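Local coordinates for caltubin, EF-hand (Lymnaea stagnalis, PDB 6VAN), which probably binds calcium through paired EF-hand motifs, whose loops hold strontium ions in this crystal, at residues E28-N31 and Y32-F36; N81-F84 and K85-D88; G131-S134 and L135-K139. All coordinates share one frame; numbering follows the deposited sequence.

Contact 1 of 3, residues E28-N31 and Y32-F36; sequences EVKN and YIRRF. With SR (strontium ion), chain C.
Tyr-32 closes a helical turn on Glu-28, its N donating to Glu-28 O at 3.0 Å. The tyrosine ring turns its edge to Val-29 O, placed there by a chi1 of 167° that carries CG to the far side of CB from the backbone N; beyond the segments it meets Trp-15. Ile-33 N bonds almost straight to Val-29 O, and on the same side of the helix Ile-33 CD1 lies 4.1 Å from Val-29 CG1, the two side chains running alongside each other. This is the exiting helix of an EF-hand: near its start Glu-28 grips the strontium ion with both carboxylate oxygens, OE1 and OE2 each 2.6 Å from the metal; Asp-17, Asp-21 and Gln-23 also bind it, and OE1 is hydrogen-bonded to Thr-25 OG1 as well. Arg-34 N follows with a bond to Lys-30 O. Its extended side chain offers one guanidinium face to Lys-30, whose CE sits 3.6 Å from Arg-34 NH2; the lysine's charge is answered by Asp-42. A water at the guanidinium edge bridges Arg-34 NH1 and Asn-31 OD1, 2.8 Å from each. Arg-35, bent at chi3 (44°), folds back so that NH1 reaches Tyr-32 O from above the carbonyl plane, opposite Arg-35 N.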
loop_
_atom_site.group_PDB
_atom_site.type_symbol
_atom_site.label_atom_id
_atom_site.label_comp_id
_atom_site.label_asym_id
_atom_site.label_seq_id
_atom_site.Cartn_x
_atom_site.Cartn_y
_atom_site.Cartn_z
ATOM N N GLU A 28 -1.097 -12.548 8.493
ATOM C CA GLU A 28 -1.380 -11.185 8.988
ATOM C C GLU A 28 -1.229 -10.198 7.838
ATOM O O GLU A 28 -2.142 -9.361 7.665
ATOM C CB GLU A 28 -0.422 -10.843 10.103
ATOM C CG GLU A 28 -0.450 -11.864 11.210
ATOM C CD GLU A 28 0.536 -11.524 12.299
ATOM O OE1 GLU A 28 1.648 -12.152 12.315
ATOM O OE2 GLU A 28 0.212 -10.652 13.089
ATOM N N VAL A 29 -0.162 -10.353 7.050
ATOM C CA VAL A 29 0.081 -9.473 5.868
ATOM C C VAL A 29 -1.038 -9.776 4.873
ATOM O O VAL A 29 -1.591 -8.843 4.310
ATOM C CB VAL A 29 1.481 -9.655 5.271
ATOM C CG1 VAL A 29 1.671 -8.844 3.991
ATOM C CG2 VAL A 29 2.560 -9.296 6.290
ATOM N N LYS A 30 -1.414 -11.044 4.706
ATOM C CA LYS A 30 -2.487 -11.457 3.757
ATOM C C LYS A 30 -3.819 -10.832 4.155
ATOM O O LYS A 30 -4.452 -10.245 3.278
ATOM C CB LYS A 30 -2.592 -12.977 3.688
ATOM C CG LYS A 30 -3.419 -13.466 2.519
ATOM C CD LYS A 30 -3.229 -14.914 2.237
ATOM C CE LYS A 30 -4.108 -15.409 1.113
ATOM N NZ LYS A 30 -3.947 -16.871 0.946
ATOM N N ASN A 31 -4.219 -10.916 5.420
ATOM C CA ASN A 31 -5.477 -10.324 5.937
ATOM C C ASN A 31 -5.443 -8.804 5.743
ATOM O O ASN A 31 -6.494 -8.232 5.424
ATOM C CB ASN A 31 -5.725 -10.791 7.367
ATOM C CG ASN A 31 -6.324 -12.181 7.401
ATOM O OD1 ASN A 31 -6.441 -12.840 6.361
ATOM N ND2 ASN A 31 -6.719 -12.632 8.583
ATOM N N TYR A 32 -4.264 -8.201 5.865
ATOM C CA TYR A 32 -4.034 -6.764 5.578
ATOM C C TYR A 32 -4.355 -6.469 4.101
ATOM O O TYR A 32 -5.269 -5.673 3.811
ATOM C CB TYR A 32 -2.608 -6.385 5.965
ATOM C CG TYR A 32 -2.175 -5.057 5.426
ATOM C CD1 TYR A 32 -2.765 -3.897 5.877
ATOM C CD2 TYR A 32 -1.190 -4.967 4.456
ATOM C CE1 TYR A 32 -2.365 -2.663 5.398
ATOM C CE2 TYR A 32 -0.783 -3.741 3.958
ATOM C CZ TYR A 32 -1.389 -2.591 4.423
ATOM O OH TYR A 32 -1.004 -1.371 3.953
ATOM N N ILE A 33 -3.652 -7.114 3.175
ATOM C CA ILE A 33 -3.818 -6.824 1.720
ATOM C C ILE A 33 -5.218 -7.253 1.268
ATOM O O ILE A 33 -5.771 -6.594 0.369
ATOM C CB ILE A 33 -2.704 -7.468 0.886
ATOM C CG1 ILE A 33 -1.330 -6.897 1.272
ATOM C CG2 ILE A 33 -2.985 -7.316 -0.601
ATOM C CD1 ILE A 33 -0.173 -7.553 0.582
ATOM N N ARG A 34 -5.798 -8.291 1.864
ATOM C CA ARG A 34 -7.118 -8.823 1.436
ATOM C C ARG A 34 -8.214 -7.779 1.619
ATOM O O ARG A 34 -9.204 -7.871 0.873
ATOM C CB ARG A 34 -7.495 -10.072 2.232
ATOM C CG ARG A 34 -7.181 -11.365 1.511
ATOM C CD ARG A 34 -7.705 -12.575 2.282
ATOM N NE ARG A 34 -7.590 -13.812 1.519
ATOM C CZ ARG A 34 -7.754 -15.035 2.015
ATOM N NH1 ARG A 34 -8.038 -15.200 3.298
ATOM N NH2 ARG A 34 -7.616 -16.093 1.224
ATOM N N ARG A 35 -8.062 -6.854 2.569
ATOM C CA ARG A 35 -9.027 -5.752 2.787
ATOM C C ARG A 35 -9.291 -5.062 1.440
ATOM O O ARG A 35 -10.450 -4.797 1.162
ATOM C CB ARG A 35 -8.520 -4.762 3.835
ATOM C CG ARG A 35 -8.626 -5.269 5.270
ATOM C CD ARG A 35 -7.702 -4.570 6.261
ATOM N NE ARG A 35 -7.642 -3.104 6.149
ATOM C CZ ARG A 35 -6.663 -2.403 5.553
ATOM N NH1 ARG A 35 -5.629 -3.008 4.990
ATOM N NH2 ARG A 35 -6.729 -1.080 5.518
ATOM N N PHE A 36 -8.258 -4.845 0.623
ATOM C CA PHE A 36 -8.360 -4.000 -0.603
ATOM C C PHE A 36 -7.995 -4.750 -1.885
ATOM O O PHE A 36 -8.286 -4.220 -2.961
ATOM C CB PHE A 36 -7.536 -2.724 -0.432
ATOM C CG PHE A 36 -6.083 -2.892 -0.061
ATOM C CD1 PHE A 36 -5.669 -2.915 1.263
ATOM C CD2 PHE A 36 -5.106 -2.933 -1.037
ATOM C CE1 PHE A 36 -4.329 -2.995 1.604
ATOM C CE2 PHE A 36 -3.765 -3.015 -0.688
ATOM C CZ PHE A 36 -3.382 -3.082 0.625
HETATM SR SR SR C . 2.074 -11.221 14.745
HETATM O O HOH W 1 -8.925 -13.528 5.386
HETATM O O HOH W 2 3.587 -13.389 14.779
#

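Contact 2 of 3, residues N81-F84 and K85-D88; sequences NEWF and KLQD. With SR (strontium ion), chain E.
Trp-83 O is held twice by Gln-87: the backbone N reaches it at 3.1 Å and the side-chain NE2 at 3.0 Å, from opposite faces of the carbonyl. NE2 stands well above the carbonyl plane, while the oxygen lies in the plane of the glutamine amide; CG set beside the backbone N (chi1 -71°), with the chain extended beyond it, turns the amide back along the helix. Among the other backbone bonds, Lys-85 N to Asn-81 O is short at 2.8 Å and Leu-86 N to Glu-82 O is longer. Phe-84 O takes weak bonds from both Gln-87 N and Asp-88 N as the helix gives out. Apolar contact comes from Leu-86, whose CD1 lies 3.9 Å from Trp-83 CE3. The aliphatic part of Lys-85 crosses Asn-81, with CG 3.9 Å from Asn-81 OD1. Glu-82 directs its carboxylate to Arg-51 and Arg-52. The metal bond is made by Asp-88 OD1, 2.4 Å from the strontium ion, with OD2 hydrogen-bonded to Ser-93 N. Asn-90, Asp-92, Phe-94 and Glu-99 supply further ligands. A helix followed directly by an aspartate that serves as the first ligand of the loop is the entering helix of an EF-hand.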
loop_
_atom_site.group_PDB
_atom_site.type_symbol
_atom_site.label_atom_id
_atom_site.label_comp_id
_atom_site.label_asym_id
_atom_site.label_seq_id
_atom_site.Cartn_x
_atom_site.Cartn_y
_atom_site.Cartn_z
ATOM N N ASN A 81 5.538 0.850 -7.722
ATOM C CA ASN A 81 4.923 -0.241 -8.502
ATOM C C ASN A 81 4.249 -1.257 -7.582
ATOM O O ASN A 81 3.245 -1.851 -7.967
ATOM C CB ASN A 81 5.957 -0.865 -9.411
ATOM C CG ASN A 81 5.345 -1.700 -10.500
ATOM O OD1 ASN A 81 4.260 -1.414 -10.976
ATOM N ND2 ASN A 81 6.079 -2.702 -10.942
ATOM N N GLU A 82 4.813 -1.501 -6.420
ATOM C CA GLU A 82 4.197 -2.460 -5.492
ATOM C C GLU A 82 2.786 -1.993 -5.118
ATOM O O GLU A 82 1.882 -2.777 -5.179
ATOM C CB GLU A 82 5.053 -2.561 -4.242
ATOM C CG GLU A 82 4.503 -3.509 -3.194
ATOM C CD GLU A 82 5.454 -3.666 -2.018
ATOM O OE1 GLU A 82 5.543 -2.726 -1.224
ATOM O OE2 GLU A 82 6.099 -4.694 -1.929
ATOM N N TRP A 83 2.620 -0.723 -4.771
ATOM C CA TRP A 83 1.277 -0.188 -4.416
ATOM C C TRP A 83 0.396 -0.117 -5.669
ATOM O O TRP A 83 -0.790 -0.335 -5.586
ATOM C CB TRP A 83 1.408 1.172 -3.737
ATOM C CG TRP A 83 2.139 1.092 -2.438
ATOM C CD1 TRP A 83 3.338 1.655 -2.136
ATOM C CD2 TRP A 83 1.729 0.375 -1.272
ATOM N NE1 TRP A 83 3.712 1.309 -0.879
ATOM C CE2 TRP A 83 2.752 0.516 -0.323
ATOM C CE3 TRP A 83 0.616 -0.406 -0.963
ATOM C CZ2 TRP A 83 2.653 -0.057 0.953
ATOM C CZ3 TRP A 83 0.522 -0.969 0.292
ATOM C CH2 TRP A 83 1.522 -0.778 1.231
ATOM N N PHE A 84 0.983 0.218 -6.811
ATOM C CA PHE A 84 0.244 0.224 -8.095
ATOM C C PHE A 84 -0.381 -1.165 -8.315
ATOM O O PHE A 84 -1.594 -1.287 -8.550
ATOM C CB PHE A 84 1.194 0.590 -9.227
ATOM C CG PHE A 84 0.528 0.680 -10.584
ATOM C CD1 PHE A 84 -0.195 1.796 -10.949
ATOM C CD2 PHE A 84 0.626 -0.376 -11.492
ATOM C CE1 PHE A 84 -0.792 1.874 -12.202
ATOM C CE2 PHE A 84 0.015 -0.291 -12.736
ATOM C CZ PHE A 84 -0.697 0.831 -13.079
ATOM N N LYS A 85 0.439 -2.214 -8.229
ATOM C CA LYS A 85 -0.022 -3.594 -8.488
ATOM C C LYS A 85 -1.084 -3.990 -7.468
ATOM O O LYS A 85 -2.049 -4.689 -7.842
ATOM C CB LYS A 85 1.157 -4.556 -8.508
ATOM C CG LYS A 85 2.042 -4.308 -9.713
ATOM C CD LYS A 85 2.975 -5.417 -10.026
ATOM C CE LYS A 85 4.013 -5.628 -8.968
ATOM N NZ LYS A 85 4.947 -6.705 -9.390
ATOM N N LEU A 86 -0.942 -3.592 -6.218
ATOM C CA LEU A 86 -1.956 -3.968 -5.189
ATOM C C LEU A 86 -3.289 -3.254 -5.450
ATOM O O LEU A 86 -4.315 -3.773 -5.015
ATOM C CB LEU A 86 -1.394 -3.659 -3.804
ATOM C CG LEU A 86 -0.245 -4.559 -3.371
ATOM C CD1 LEU A 86 0.220 -4.188 -1.991
ATOM C CD2 LEU A 86 -0.616 -6.034 -3.436
ATOM N N GLN A 87 -3.275 -2.090 -6.095
ATOM C CA GLN A 87 -4.514 -1.337 -6.432
ATOM C C GLN A 87 -5.085 -1.779 -7.780
ATOM O O GLN A 87 -6.225 -1.426 -8.072
ATOM C CB GLN A 87 -4.230 0.153 -6.387
ATOM C CG GLN A 87 -4.018 0.639 -4.960
ATOM C CD GLN A 87 -3.569 2.068 -4.908
ATOM O OE1 GLN A 87 -4.305 2.964 -4.524
ATOM N NE2 GLN A 87 -2.318 2.277 -5.287
ATOM N N ASP A 88 -4.303 -2.508 -8.556
ATOM C CA ASP A 88 -4.711 -2.987 -9.899
ATOM C C ASP A 88 -5.486 -4.280 -9.706
ATOM O O ASP A 88 -4.921 -5.378 -9.882
ATOM C CB ASP A 88 -3.489 -3.133 -10.793
ATOM C CG ASP A 88 -3.837 -3.630 -12.172
ATOM O OD1 ASP A 88 -5.063 -3.683 -12.512
ATOM O OD2 ASP A 88 -2.889 -4.013 -12.879
HETATM SR SR SR E . -6.985 -2.539 -13.398
HETATM O O HOH W 3 -8.796 -1.878 -14.929
#

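Contact 3 of 3, residues G131-S134 and L135-K139; sequences GKLS and LDEFK. With SR (strontium ion), chain F; EDO (1,2-ethanediol), chain K.
Glu-137 does two jobs with a single carboxylate: OE1 and OE2 both bind the strontium ion, at 2.6 and 2.7 Å, while OE1 also accepts from Ser-134 N at 2.9 Å on its anti side. The serine returns the favour, its OG taking Glu-137 N at 3.2 Å, and the reciprocal pair is a capping box at the start of helix 135-138. Ser-134 OG sits between its own backbone N and carbonyl carbon (chi1 64°), a rotation that turns it to the first turn of the helix. With alanine in place of Ser-134, Glu-137 N would probably lose its capping acceptor and the helix start would be less firmly fixed. Ser-134 O, in turn, receives Phe-138 N in a nearly straight bond of 2.8 Å. Leu-133 flanks this start: its CD2 lies 4.0 Å from Glu-137 CB, and its CD1 comes to the edge of the Phe-138 ring. Lys-132 O is another metal ligand, 2.5 Å from the ion, beside two waters and the side chains of Asp-126, Asn-128 and Asp-130 in this EF-hand loop. Because its extended side chain is tied both to the ion and to Ser-134 N, the glutamate is likely to couple metal binding to the position of the exiting helix.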
loop_
_atom_site.group_PDB
_atom_site.type_symbol
_atom_site.label_atom_id
_atom_site.label_comp_id
_atom_site.label_asym_id
_atom_site.label_seq_id
_atom_site.Cartn_x
_atom_site.Cartn_y
_atom_site.Cartn_z
ATOM N N GLY A 131 -9.492 7.963 -17.738
ATOM C CA GLY A 131 -10.188 7.485 -16.533
ATOM C C GLY A 131 -9.391 6.417 -15.796
ATOM O O GLY A 131 -9.940 5.723 -14.944
ATOM N N LYS A 132 -8.106 6.314 -16.066
ATOM C CA LYS A 132 -7.267 5.306 -15.392
ATOM C C LYS A 132 -5.819 5.767 -15.447
ATOM O O LYS A 132 -5.461 6.614 -16.307
ATOM C CB LYS A 132 -7.467 3.938 -16.034
ATOM C CG LYS A 132 -6.961 3.827 -17.454
ATOM C CD LYS A 132 -7.473 2.607 -18.191
ATOM C CE LYS A 132 -6.901 2.501 -19.588
ATOM N NZ LYS A 132 -7.479 1.341 -20.319
ATOM N N LEU A 133 -5.023 5.234 -14.536
ATOM C CA LEU A 133 -3.578 5.575 -14.475
ATOM C C LEU A 133 -2.733 4.386 -14.905
ATOM O O LEU A 133 -2.929 3.280 -14.413
ATOM C CB LEU A 133 -3.189 5.983 -13.064
ATOM C CG LEU A 133 -3.983 7.135 -12.452
ATOM C CD1 LEU A 133 -3.498 7.423 -11.044
ATOM C CD2 LEU A 133 -3.972 8.389 -13.308
ATOM N N SER A 134 -1.756 4.672 -15.750
ATOM C CA SER A 134 -0.623 3.763 -15.987
ATOM C C SER A 134 0.351 3.882 -14.828
ATOM O O SER A 134 0.260 4.857 -14.038
ATOM C CB SER A 134 0.062 4.137 -17.253
ATOM O OG SER A 134 0.614 5.421 -17.121
ATOM N N LEU A 135 1.348 3.003 -14.757
ATOM C CA LEU A 135 2.396 3.147 -13.738
ATOM C C LEU A 135 3.061 4.506 -13.907
ATOM O O LEU A 135 3.394 5.167 -12.906
ATOM C CB LEU A 135 3.412 2.015 -13.856
ATOM C CG LEU A 135 4.604 2.107 -12.920
ATOM C CD1 LEU A 135 4.206 2.054 -11.445
ATOM C CD2 LEU A 135 5.600 1.019 -13.257
ATOM N N ASP A 136 3.306 4.920 -15.144
ATOM C CA ASP A 136 4.045 6.173 -15.388
ATOM C C ASP A 136 3.250 7.410 -14.934
ATOM O O ASP A 136 3.858 8.402 -14.559
ATOM C CB ASP A 136 4.477 6.258 -16.846
ATOM C CG ASP A 136 5.770 5.493 -17.038
ATOM O OD1 ASP A 136 6.785 5.894 -16.424
ATOM O OD2 ASP A 136 5.721 4.479 -17.745
ATOM N N GLU A 137 1.935 7.357 -15.005
ATOM C CA GLU A 137 1.095 8.431 -14.443
ATOM C C GLU A 137 1.085 8.314 -12.912
ATOM O O GLU A 137 1.293 9.331 -12.209
ATOM C CB GLU A 137 -0.309 8.320 -15.003
ATOM C CG GLU A 137 -0.419 8.713 -16.472
ATOM C CD GLU A 137 -1.760 8.399 -17.089
ATOM O OE1 GLU A 137 -2.360 7.347 -16.766
ATOM O OE2 GLU A 137 -2.238 9.196 -17.892
ATOM N N PHE A 138 0.816 7.124 -12.409
ATOM C CA PHE A 138 0.699 6.884 -10.960
ATOM C C PHE A 138 1.944 7.370 -10.217
ATOM O O PHE A 138 1.863 8.007 -9.152
ATOM C CB PHE A 138 0.489 5.406 -10.719
ATOM C CG PHE A 138 0.405 5.006 -9.281
ATOM C CD1 PHE A 138 -0.754 5.223 -8.566
ATOM C CD2 PHE A 138 1.457 4.387 -8.655
ATOM C CE1 PHE A 138 -0.832 4.845 -7.234
ATOM C CE2 PHE A 138 1.367 3.991 -7.337
ATOM C CZ PHE A 138 0.213 4.209 -6.635
ATOM N N LYS A 139 3.124 7.093 -10.747
ATOM C CA LYS A 139 4.367 7.396 -9.994
ATOM C C LYS A 139 4.497 8.891 -9.748
ATOM O O LYS A 139 5.186 9.267 -8.778
ATOM C CB LYS A 139 5.602 6.880 -10.746
ATOM C CG LYS A 139 5.896 7.628 -12.026
ATOM C CD LYS A 139 7.032 7.053 -12.847
ATOM C CE LYS A 139 7.429 8.044 -13.920
ATOM N NZ LYS A 139 8.235 7.423 -14.988
HETATM SR SR SR F . -4.413 7.668 -18.260
HETATM C C1 EDO K . 8.828 10.485 -9.943
HETATM O O1 EDO K . 9.116 11.805 -10.404
HETATM C C2 EDO K . 8.358 10.467 -8.557
HETATM O O2 EDO K . 7.107 11.138 -8.387
HETATM O O HOH W 4 -4.026 5.414 -19.321
HETATM O O HOH W 5 -2.284 7.062 -20.079
#

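Contacts 2 and 3 belong to the same EF-hand pair, their centres 11 Å apart: contact 2 ends the entering helix of one hand and contact 3 begins the exiting helix of the next. They meet where Phe-84 CE1 comes 3.4 Å from Leu-133 O and Gln-87 NE2 comes 3.5 Å from Phe-138 CZ. Contact 1, the exiting helix of an earlier hand, touches contact 2 on another side, through Tyr-32 OH on Trp-83 CH2 at 3.8 Å and Ile-33 CG2 on Leu-86 CD2. It does not reach contact 3, whose nearest atoms are about 10 Å away. Helix 77-87 thus stands between them, and each contact holds ligands of a different strontium ion.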